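Local coordinates for protein glutamate racemase (Bacillus anthracis, PDB 2DWU) that is a glutamate racemase of the Asp/Glu/hydantoin racemase family, a two-chain alpha/beta enzyme with two parallel sheets that holds D-glutamic acid, at residues 132-137 against 141-146; 171-176 against 196-201. All coordinates share one frame; numbering follows the deposited sequence.

In the fold
Contacts 1 and 2 lie in the layers around the four-stranded parallel sheet, about 20 Å apart, centre to centre. Contact 1 sets helix 129-137 against the following edge strand, 142-147; contact 2 pairs helices 162-177 and 195-202, which flank strand 183-187 in sequence. Strand 142-147 joins them: V143 faces helix 129-137, whereas H144 turns to the other face and packs on L176. In both, buried aliphatic side chains do the packing and one partly exposed polar residue, H135 or E201, lies beside them. In contact 1 a side chain bonds a backbone carbonyl; between the segments of contact 2 only aliphatic carbons meet, and the ionic tie of E201 goes to K170, just before segment 171-176.

Contact 1: residues 132-137 against 141-146; sequences KALHEL and LKVHSH
L134 lays its CD1 methyl against the forked end of V143, 3.6 Å from V143 CG2 and nearly as close to V143 CG1, so that one leucine methyl meets both branches of the valine. At its base L134 meets L141, whose side chain crosses it at about a right angle: L141 CD1 is 4.1 Å from L134 CB and 3.7 Å from the backbone O of L134, thus reaching the helix backbone as well as the side chain. H135, one residue on, supplies the polar part. Its CG stands anti to the carbonyl carbon (chi1 -77°), which brings the imidazole down beside the start of the strand, and NE2 donates to L141 O over 2.9 Å. The bond is fairly straight at the hydrogen (161°). The acceptor lies close to the ring plane, yet NE2 sits above the carbonyl plane of L141, 37° out of it. Next to L141, K142 begins the backbone pairing with strand 115-120. Helix 129-137 thus packs on the edge strand as part of the beta-alpha-beta crossover from 115-120 to 142-147. L134 continues inward to I116 and to A104 of helix 100-110, while H135 O accepts a hydrogen bond from K32 NZ of the second subunit. Apolar packing fills the inner side of the contact, and the imidazole bond restrains the ring's rotation and gives L141 O a partner where the strand begins, tying the short turn between helix and strand at its outer side.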
ATOM      1  N   LYS B 132       9.272  15.961   5.190  1.00  9.74           N
ATOM      2  CA  LYS B 132       9.295  16.367   3.792  1.00 10.77           C
ATOM      3  C   LYS B 132       8.484  15.422   2.911  1.00 10.90           C
ATOM      4  O   LYS B 132       7.751  15.872   2.040  1.00 11.68           O
ATOM      5  CB  LYS B 132      10.724  16.473   3.282  1.00 12.19           C
ATOM      6  CG  LYS B 132      11.466  17.618   3.969  1.00 15.33           C
ATOM      7  CD  LYS B 132      12.762  17.931   3.305  1.00 21.54           C
ATOM      8  CE  LYS B 132      13.771  16.836   3.463  1.00 24.37           C
ATOM      9  NZ  LYS B 132      15.004  17.173   2.660  1.00 26.40           N
ATOM     10  N   ALA B 133       8.592  14.114   3.148  1.00  8.70           N
ATOM     11  CA  ALA B 133       7.824  13.171   2.342  1.00  8.08           C
ATOM     12  C   ALA B 133       6.332  13.313   2.583  1.00  7.09           C
ATOM     13  O   ALA B 133       5.526  13.243   1.640  1.00  9.04           O
ATOM     14  CB  ALA B 133       8.264  11.730   2.649  1.00  7.06           C
ATOM     15  N   LEU B 134       5.962  13.465   3.848  1.00  7.63           N
ATOM     16  CA  LEU B 134       4.567  13.610   4.187  1.00  7.17           C
ATOM     17  C   LEU B 134       3.980  14.870   3.565  1.00  8.24           C
ATOM     18  O   LEU B 134       2.892  14.818   2.981  1.00  8.72           O
ATOM     19  CB  LEU B 134       4.386  13.630   5.705  1.00  5.30           C
ATOM     20  CG  LEU B 134       4.506  12.225   6.342  1.00  6.83           C
ATOM     21  CD1 LEU B 134       4.752  12.325   7.859  1.00  7.85           C
ATOM     22  CD2 LEU B 134       3.212  11.468   6.032  1.00  8.94           C
ATOM     23  N   HIS B 135       4.704  15.979   3.666  1.00  9.40           N
ATOM     24  CA  HIS B 135       4.189  17.238   3.121  1.00  8.28           C
ATOM     25  C   HIS B 135       4.140  17.291   1.621  1.00 11.11           C
ATOM     26  O   HIS B 135       3.332  18.031   1.061  1.00 10.26           O
ATOM     27  CB  HIS B 135       4.983  18.415   3.694  1.00 10.52           C
ATOM     28  CG  HIS B 135       4.591  18.740   5.095  1.00 11.37           C
ATOM     29  ND1 HIS B 135       5.405  19.444   5.953  1.00 13.93           N
ATOM     30  CD2 HIS B 135       3.477  18.432   5.799  1.00 12.84           C
ATOM     31  CE1 HIS B 135       4.811  19.551   7.131  1.00 13.28           C
ATOM     32  NE2 HIS B 135       3.641  18.948   7.065  1.00 12.17           N
ATOM     33  N   GLU B 136       4.964  16.477   0.977  1.00  9.42           N
ATOM     34  CA  GLU B 136       4.934  16.415  -0.481  1.00 10.14           C
ATOM     35  C   GLU B 136       3.579  15.863  -0.904  1.00 11.67           C
ATOM     36  O   GLU B 136       3.037  16.267  -1.925  1.00 12.60           O
ATOM     37  CB  GLU B 136       6.040  15.509  -1.000  1.00 13.89           C
ATOM     38  CG  GLU B 136       6.177  15.534  -2.516  1.00 16.51           C
ATOM     39  CD  GLU B 136       7.401  14.777  -3.014  1.00 21.46           C
ATOM     40  OE1 GLU B 136       7.696  14.856  -4.228  1.00 22.20           O
ATOM     41  OE2 GLU B 136       8.070  14.104  -2.204  1.00 23.38           O
ATOM     42  N   LEU B 137       3.027  14.926  -0.132  1.00  8.72           N
ATOM     43  CA  LEU B 137       1.732  14.363  -0.484  1.00  9.23           C
ATOM     44  C   LEU B 137       0.576  15.205   0.066  1.00  9.10           C
ATOM     45  O   LEU B 137      -0.483  15.288  -0.550  1.00  9.87           O
ATOM     46  CB  LEU B 137       1.627  12.926   0.047  1.00 10.32           C
ATOM     47  CG  LEU B 137       2.597  11.953  -0.652  1.00 13.24           C
ATOM     48  CD1 LEU B 137       2.688  10.680   0.173  1.00 13.25           C
ATOM     49  CD2 LEU B 137       2.115  11.638  -2.055  1.00 13.92           C
ATOM     50  N   LEU B 141      -0.641  18.446   6.997  1.00 15.14           N
ATOM     51  CA  LEU B 141      -0.495  17.402   8.004  1.00 13.76           C
ATOM     52  C   LEU B 141       0.416  17.975   9.069  1.00 11.88           C
ATOM     53  O   LEU B 141       1.272  18.809   8.775  1.00 14.91           O
ATOM     54  CB  LEU B 141       0.185  16.170   7.399  1.00 12.96           C
ATOM     55  CG  LEU B 141      -0.594  15.367   6.361  1.00 11.15           C
ATOM     56  CD1 LEU B 141       0.372  14.387   5.672  1.00 12.79           C
ATOM     57  CD2 LEU B 141      -1.764  14.618   7.032  1.00 11.51           C
ATOM     58  N   LYS B 142       0.211  17.557  10.309  1.00 10.74           N
ATOM     59  CA  LYS B 142       1.059  17.990  11.404  1.00 12.44           C
ATOM     60  C   LYS B 142       1.928  16.760  11.687  1.00 11.03           C
ATOM     61  O   LYS B 142       1.401  15.663  11.938  1.00 13.36           O
ATOM     62  CB  LYS B 142       0.227  18.321  12.640  1.00 13.92           C
ATOM     63  CG  LYS B 142       1.071  18.852  13.791  1.00 16.65           C
ATOM     64  CD  LYS B 142       1.886  20.070  13.371  1.00 20.88           C
ATOM     65  CE  LYS B 142       2.592  20.696  14.586  1.00 24.62           C
ATOM     66  NZ  LYS B 142       3.549  21.778  14.226  1.00 26.08           N
ATOM     67  N   VAL B 143       3.241  16.943  11.645  1.00  9.87           N
ATOM     68  CA  VAL B 143       4.177  15.841  11.846  1.00 10.48           C
ATOM     69  C   VAL B 143       5.061  16.114  13.046  1.00 10.02           C
ATOM     70  O   VAL B 143       5.677  17.183  13.151  1.00 10.87           O
ATOM     71  CB  VAL B 143       5.084  15.643  10.589  1.00  9.05           C
ATOM     72  CG1 VAL B 143       5.962  14.358  10.724  1.00  9.97           C
ATOM     73  CG2 VAL B 143       4.211  15.539   9.315  1.00 10.31           C
ATOM     74  N   HIS B 144       5.117  15.147  13.957  1.00  9.71           N
ATOM     75  CA  HIS B 144       5.961  15.268  15.146  1.00  9.83           C
ATOM     76  C   HIS B 144       7.044  14.219  15.003  1.00 11.14           C
ATOM     77  O   HIS B 144       6.732  13.030  15.036  1.00 10.64           O
ATOM     78  CB  HIS B 144       5.136  14.983  16.390  1.00 11.75           C
ATOM     79  CG  HIS B 144       4.087  16.022  16.653  1.00 12.95           C
ATOM     80  ND1 HIS B 144       4.399  17.285  17.113  1.00 15.68           N
ATOM     81  CD2 HIS B 144       2.741  15.999  16.484  1.00 14.39           C
ATOM     82  CE1 HIS B 144       3.284  17.997  17.215  1.00 15.21           C
ATOM     83  NE2 HIS B 144       2.266  17.244  16.837  1.00 15.59           N
ATOM     84  N   SER B 145       8.295  14.662  14.871  1.00  9.82           N
ATOM     85  CA  SER B 145       9.430  13.761  14.662  1.00 10.30           C
ATOM     86  C   SER B 145      10.346  13.748  15.881  1.00 11.02           C
ATOM     87  O   SER B 145      10.837  14.794  16.309  1.00 12.44           O
ATOM     88  CB  SER B 145      10.180  14.204  13.405  1.00  9.90           C
ATOM     89  OG  SER B 145       9.275  14.239  12.312  1.00 11.07           O
ATOM     90  N   HIS B 146      10.575  12.553  16.434  0.50 10.97           N
ATOM     91  CA  HIS B 146      11.381  12.389  17.651  0.50 10.73           C
ATOM     92  C   HIS B 146      12.439  11.282  17.595  0.50 10.11           C
ATOM     93  O   HIS B 146      12.112  10.106  17.386  0.50 10.16           O
ATOM     94  CB  HIS B 146      10.439  12.112  18.831  0.50 13.16           C
ATOM     95  CG  HIS B 146      11.141  11.820  20.121  0.50 14.46           C
ATOM     96  ND1 HIS B 146      11.911  12.752  20.782  0.50 16.15           N
ATOM     97  CD2 HIS B 146      11.193  10.693  20.871  0.50 16.13           C
ATOM     98  CE1 HIS B 146      12.408  12.214  21.879  0.50 17.35           C
ATOM     99  NE2 HIS B 146      11.991  10.963  21.957  0.50 16.42           N
TER

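Contact 2: residues 171-176 against 196-201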
ATOM      1  N   GLN B 171      10.708   6.124  28.352  1.00 13.93           N
ATOM      2  CA  GLN B 171      11.523   7.316  28.257  1.00 15.17           C
ATOM      3  C   GLN B 171      11.601   7.857  26.836  1.00 14.69           C
ATOM      4  O   GLN B 171      11.554   9.070  26.610  1.00 15.16           O
ATOM      5  CB  GLN B 171      12.939   7.023  28.756  1.00 18.14           C
ATOM      6  CG  GLN B 171      13.053   6.886  30.257  1.00 23.23           C
ATOM      7  CD  GLN B 171      14.479   6.623  30.703  1.00 24.55           C
ATOM      8  OE1 GLN B 171      15.433   6.829  29.940  1.00 26.63           O
ATOM      9  NE2 GLN B 171      14.635   6.181  31.944  1.00 26.09           N
ATOM     10  N   ALA B 172      11.721   6.957  25.869  1.00 13.50           N
ATOM     11  CA  ALA B 172      11.832   7.380  24.482  1.00 12.94           C
ATOM     12  C   ALA B 172      10.550   8.018  23.964  1.00 13.69           C
ATOM     13  O   ALA B 172      10.612   8.978  23.202  1.00 14.20           O
ATOM     14  CB  ALA B 172      12.200   6.178  23.585  1.00 13.19           C
ATOM     15  N   LEU B 173       9.405   7.474  24.370  1.00 14.43           N
ATOM     16  CA  LEU B 173       8.118   7.967  23.871  1.00 14.29           C
ATOM     17  C   LEU B 173       7.473   9.075  24.694  1.00 15.19           C
ATOM     18  O   LEU B 173       6.446   9.614  24.289  1.00 15.52           O
ATOM     19  CB  LEU B 173       7.133   6.808  23.724  1.00 14.50           C
ATOM     20  CG  LEU B 173       7.395   5.763  22.626  1.00 17.08           C
ATOM     21  CD1 LEU B 173       6.406   4.639  22.760  1.00 17.89           C
ATOM     22  CD2 LEU B 173       7.290   6.404  21.248  1.00 19.52           C
ATOM     23  N   LEU B 174       8.070   9.444  25.819  1.00 16.44           N
ATOM     24  CA  LEU B 174       7.476  10.500  26.643  1.00 18.52           C
ATOM     25  C   LEU B 174       7.132  11.755  25.813  1.00 18.68           C
ATOM     26  O   LEU B 174       6.016  12.275  25.902  1.00 18.94           O
ATOM     27  CB  LEU B 174       8.418  10.862  27.795  1.00 20.44           C
ATOM     28  CG  LEU B 174       7.865  11.554  29.054  1.00 24.74           C
ATOM     29  CD1 LEU B 174       8.808  12.670  29.420  1.00 25.98           C
ATOM     30  CD2 LEU B 174       6.460  12.076  28.857  1.00 23.23           C
ATOM     31  N   PRO B 175       8.058  12.243  24.972  1.00 19.84           N
ATOM     32  CA  PRO B 175       7.697  13.438  24.196  1.00 20.83           C
ATOM     33  C   PRO B 175       6.452  13.268  23.319  1.00 20.94           C
ATOM     34  O   PRO B 175       5.673  14.221  23.153  1.00 20.16           O
ATOM     35  CB  PRO B 175       8.948  13.705  23.371  1.00 22.39           C
ATOM     36  CG  PRO B 175      10.062  13.208  24.283  1.00 22.40           C
ATOM     37  CD  PRO B 175       9.476  11.889  24.763  1.00 20.45           C
ATOM     38  N   LEU B 176       6.245  12.072  22.759  1.00 18.68           N
ATOM     39  CA  LEU B 176       5.077  11.856  21.913  1.00 17.41           C
ATOM     40  C   LEU B 176       3.795  11.664  22.684  1.00 16.60           C
ATOM     41  O   LEU B 176       2.719  11.887  22.124  1.00 15.79           O
ATOM     42  CB  LEU B 176       5.265  10.655  20.964  1.00 18.17           C
ATOM     43  CG  LEU B 176       6.065  10.938  19.692  1.00 22.60           C
ATOM     44  CD1 LEU B 176       6.191   9.657  18.900  1.00 22.96           C
ATOM     45  CD2 LEU B 176       5.392  12.033  18.849  1.00 23.10           C
ATOM     46  N   SER B 196       4.747  -4.259  20.789  1.00 17.56           N
ATOM     47  CA  SER B 196       3.885  -4.406  21.952  1.00 19.92           C
ATOM     48  C   SER B 196       4.124  -3.360  23.017  1.00 18.02           C
ATOM     49  O   SER B 196       3.168  -2.845  23.605  1.00 19.86           O
ATOM     50  CB  SER B 196       4.046  -5.791  22.570  1.00 20.50           C
ATOM     51  OG  SER B 196       3.586  -6.766  21.661  1.00 28.79           O
ATOM     52  N   TYR B 197       5.389  -3.049  23.277  1.00 16.83           N
ATOM     53  CA  TYR B 197       5.732  -2.065  24.300  1.00 14.78           C
ATOM     54  C   TYR B 197       5.229  -0.701  23.902  1.00 16.00           C
ATOM     55  O   TYR B 197       4.701   0.047  24.717  1.00 16.82           O
ATOM     56  CB  TYR B 197       7.253  -1.971  24.494  1.00 16.10           C
ATOM     57  CG  TYR B 197       7.894  -3.212  25.057  1.00 17.20           C
ATOM     58  CD1 TYR B 197       8.417  -4.195  24.220  1.00 17.84           C
ATOM     59  CD2 TYR B 197       7.965  -3.405  26.433  1.00 18.18           C
ATOM     60  CE1 TYR B 197       9.003  -5.351  24.757  1.00 18.14           C
ATOM     61  CE2 TYR B 197       8.540  -4.543  26.974  1.00 19.34           C
ATOM     62  CZ  TYR B 197       9.056  -5.509  26.135  1.00 20.46           C
ATOM     63  OH  TYR B 197       9.632  -6.639  26.682  1.00 22.59           O
ATOM     64  N   ILE B 198       5.424  -0.375  22.633  1.00 14.17           N
ATOM     65  CA  ILE B 198       5.020   0.921  22.110  1.00 14.39           C
ATOM     66  C   ILE B 198       3.512   1.120  22.183  1.00 16.63           C
ATOM     67  O   ILE B 198       3.038   2.185  22.610  1.00 17.81           O
ATOM     68  CB  ILE B 198       5.542   1.077  20.656  1.00 13.76           C
ATOM     69  CG1 ILE B 198       7.076   1.155  20.695  1.00 12.87           C
ATOM     70  CG2 ILE B 198       4.961   2.336  20.009  1.00 13.79           C
ATOM     71  CD1 ILE B 198       7.724   1.068  19.314  1.00 14.55           C
ATOM     72  N   LYS B 199       2.762   0.106  21.776  1.00 17.71           N
ATOM     73  CA  LYS B 199       1.300   0.182  21.816  1.00 20.84           C
ATOM     74  C   LYS B 199       0.828   0.406  23.242  1.00 22.16           C
ATOM     75  O   LYS B 199      -0.100   1.172  23.485  1.00 22.12           O
ATOM     76  CB  LYS B 199       0.672  -1.111  21.300  1.00 22.81           C
ATOM     77  CG  LYS B 199       0.919  -1.376  19.838  1.00 26.92           C
ATOM     78  CD  LYS B 199       0.273  -2.667  19.363  1.00 31.58           C
ATOM     79  CE  LYS B 199       0.231  -2.689  17.834  1.00 32.45           C
ATOM     80  NZ  LYS B 199      -0.358  -3.937  17.288  1.00 36.94           N
ATOM     81  N   LYS B 200       1.456  -0.284  24.184  1.00 22.98           N
ATOM     82  CA  LYS B 200       1.085  -0.143  25.585  1.00 25.61           C
ATOM     83  C   LYS B 200       1.325   1.282  26.073  1.00 25.67           C
ATOM     84  O   LYS B 200       0.537   1.836  26.853  1.00 26.23           O
ATOM     85  CB  LYS B 200       1.898  -1.124  26.437  1.00 28.21           C
ATOM     86  CG  LYS B 200       1.788  -0.895  27.942  1.00 32.61           C
ATOM     87  CD  LYS B 200       0.409  -1.237  28.479  1.00 36.48           C
ATOM     88  CE  LYS B 200       0.195  -2.738  28.499  1.00 38.46           C
ATOM     89  NZ  LYS B 200       0.481  -3.347  27.164  1.00 40.17           N
ATOM     90  N   GLU B 201       2.411   1.885  25.604  1.00 24.57           N
ATOM     91  CA  GLU B 201       2.768   3.230  26.013  1.00 23.79           C
ATOM     92  C   GLU B 201       1.909   4.329  25.371  1.00 23.42           C
ATOM     93  O   GLU B 201       1.559   5.305  26.029  1.00 24.22           O
ATOM     94  CB  GLU B 201       4.254   3.475  25.708  1.00 25.20           C
ATOM     95  CG  GLU B 201       4.816   4.761  26.304  1.00 27.62           C
ATOM     96  CD  GLU B 201       4.904   4.726  27.839  1.00 29.00           C
ATOM     97  OE1 GLU B 201       4.777   5.799  28.458  1.00 30.73           O
ATOM     98  OE2 GLU B 201       5.115   3.635  28.419  1.00 28.83           O
TER
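From its CB, which lies 4.0 Å from E201 CG, L173 reaches out of helix 162-177 toward helix 195-202. The chain runs on through CG in an extended form, with CD1 opposite CA (chi2 174°), and this methyl does most of the touching. L173 CD1 settles 3.8 Å from E201 CB and 3.9 Å from E201 CG, and it meets I198 CG2 at 3.9 Å, with I198 CG1 slightly farther off. The methyl therefore rests against two residues about one helical turn apart. The leucine crosses I198 at about a right angle, but it slides alongside E201 in the opposite direction, the leucine CB and CD1 against the glutamate CB and CG. With CG anti to the backbone N (chi1 -170°), CB and CG of E201 lie along the leucine; the bend at chi2 then turns the carboxylate off this line, and OE2 forms a salt bridge with K170 NZ, on the same helix as L173. Beneath the pair is strand 183-187, where L184 touches both I198 and L176; I198 also packs on L186 and on I208 of the neighbouring strand. The two helices thus share one face of the four-stranded sheet and meet above L184. The I198 side chain is about 13 Å from the bound D-glutamic acid, so this is packing of the domain and no part of the pocket. No hydrogen bond links the two segments: the aliphatic stem of the glutamate extends the leucine-isoleucine contact, and its charged end, paired with K170, adds an ionic tie to the same neighbouring helix.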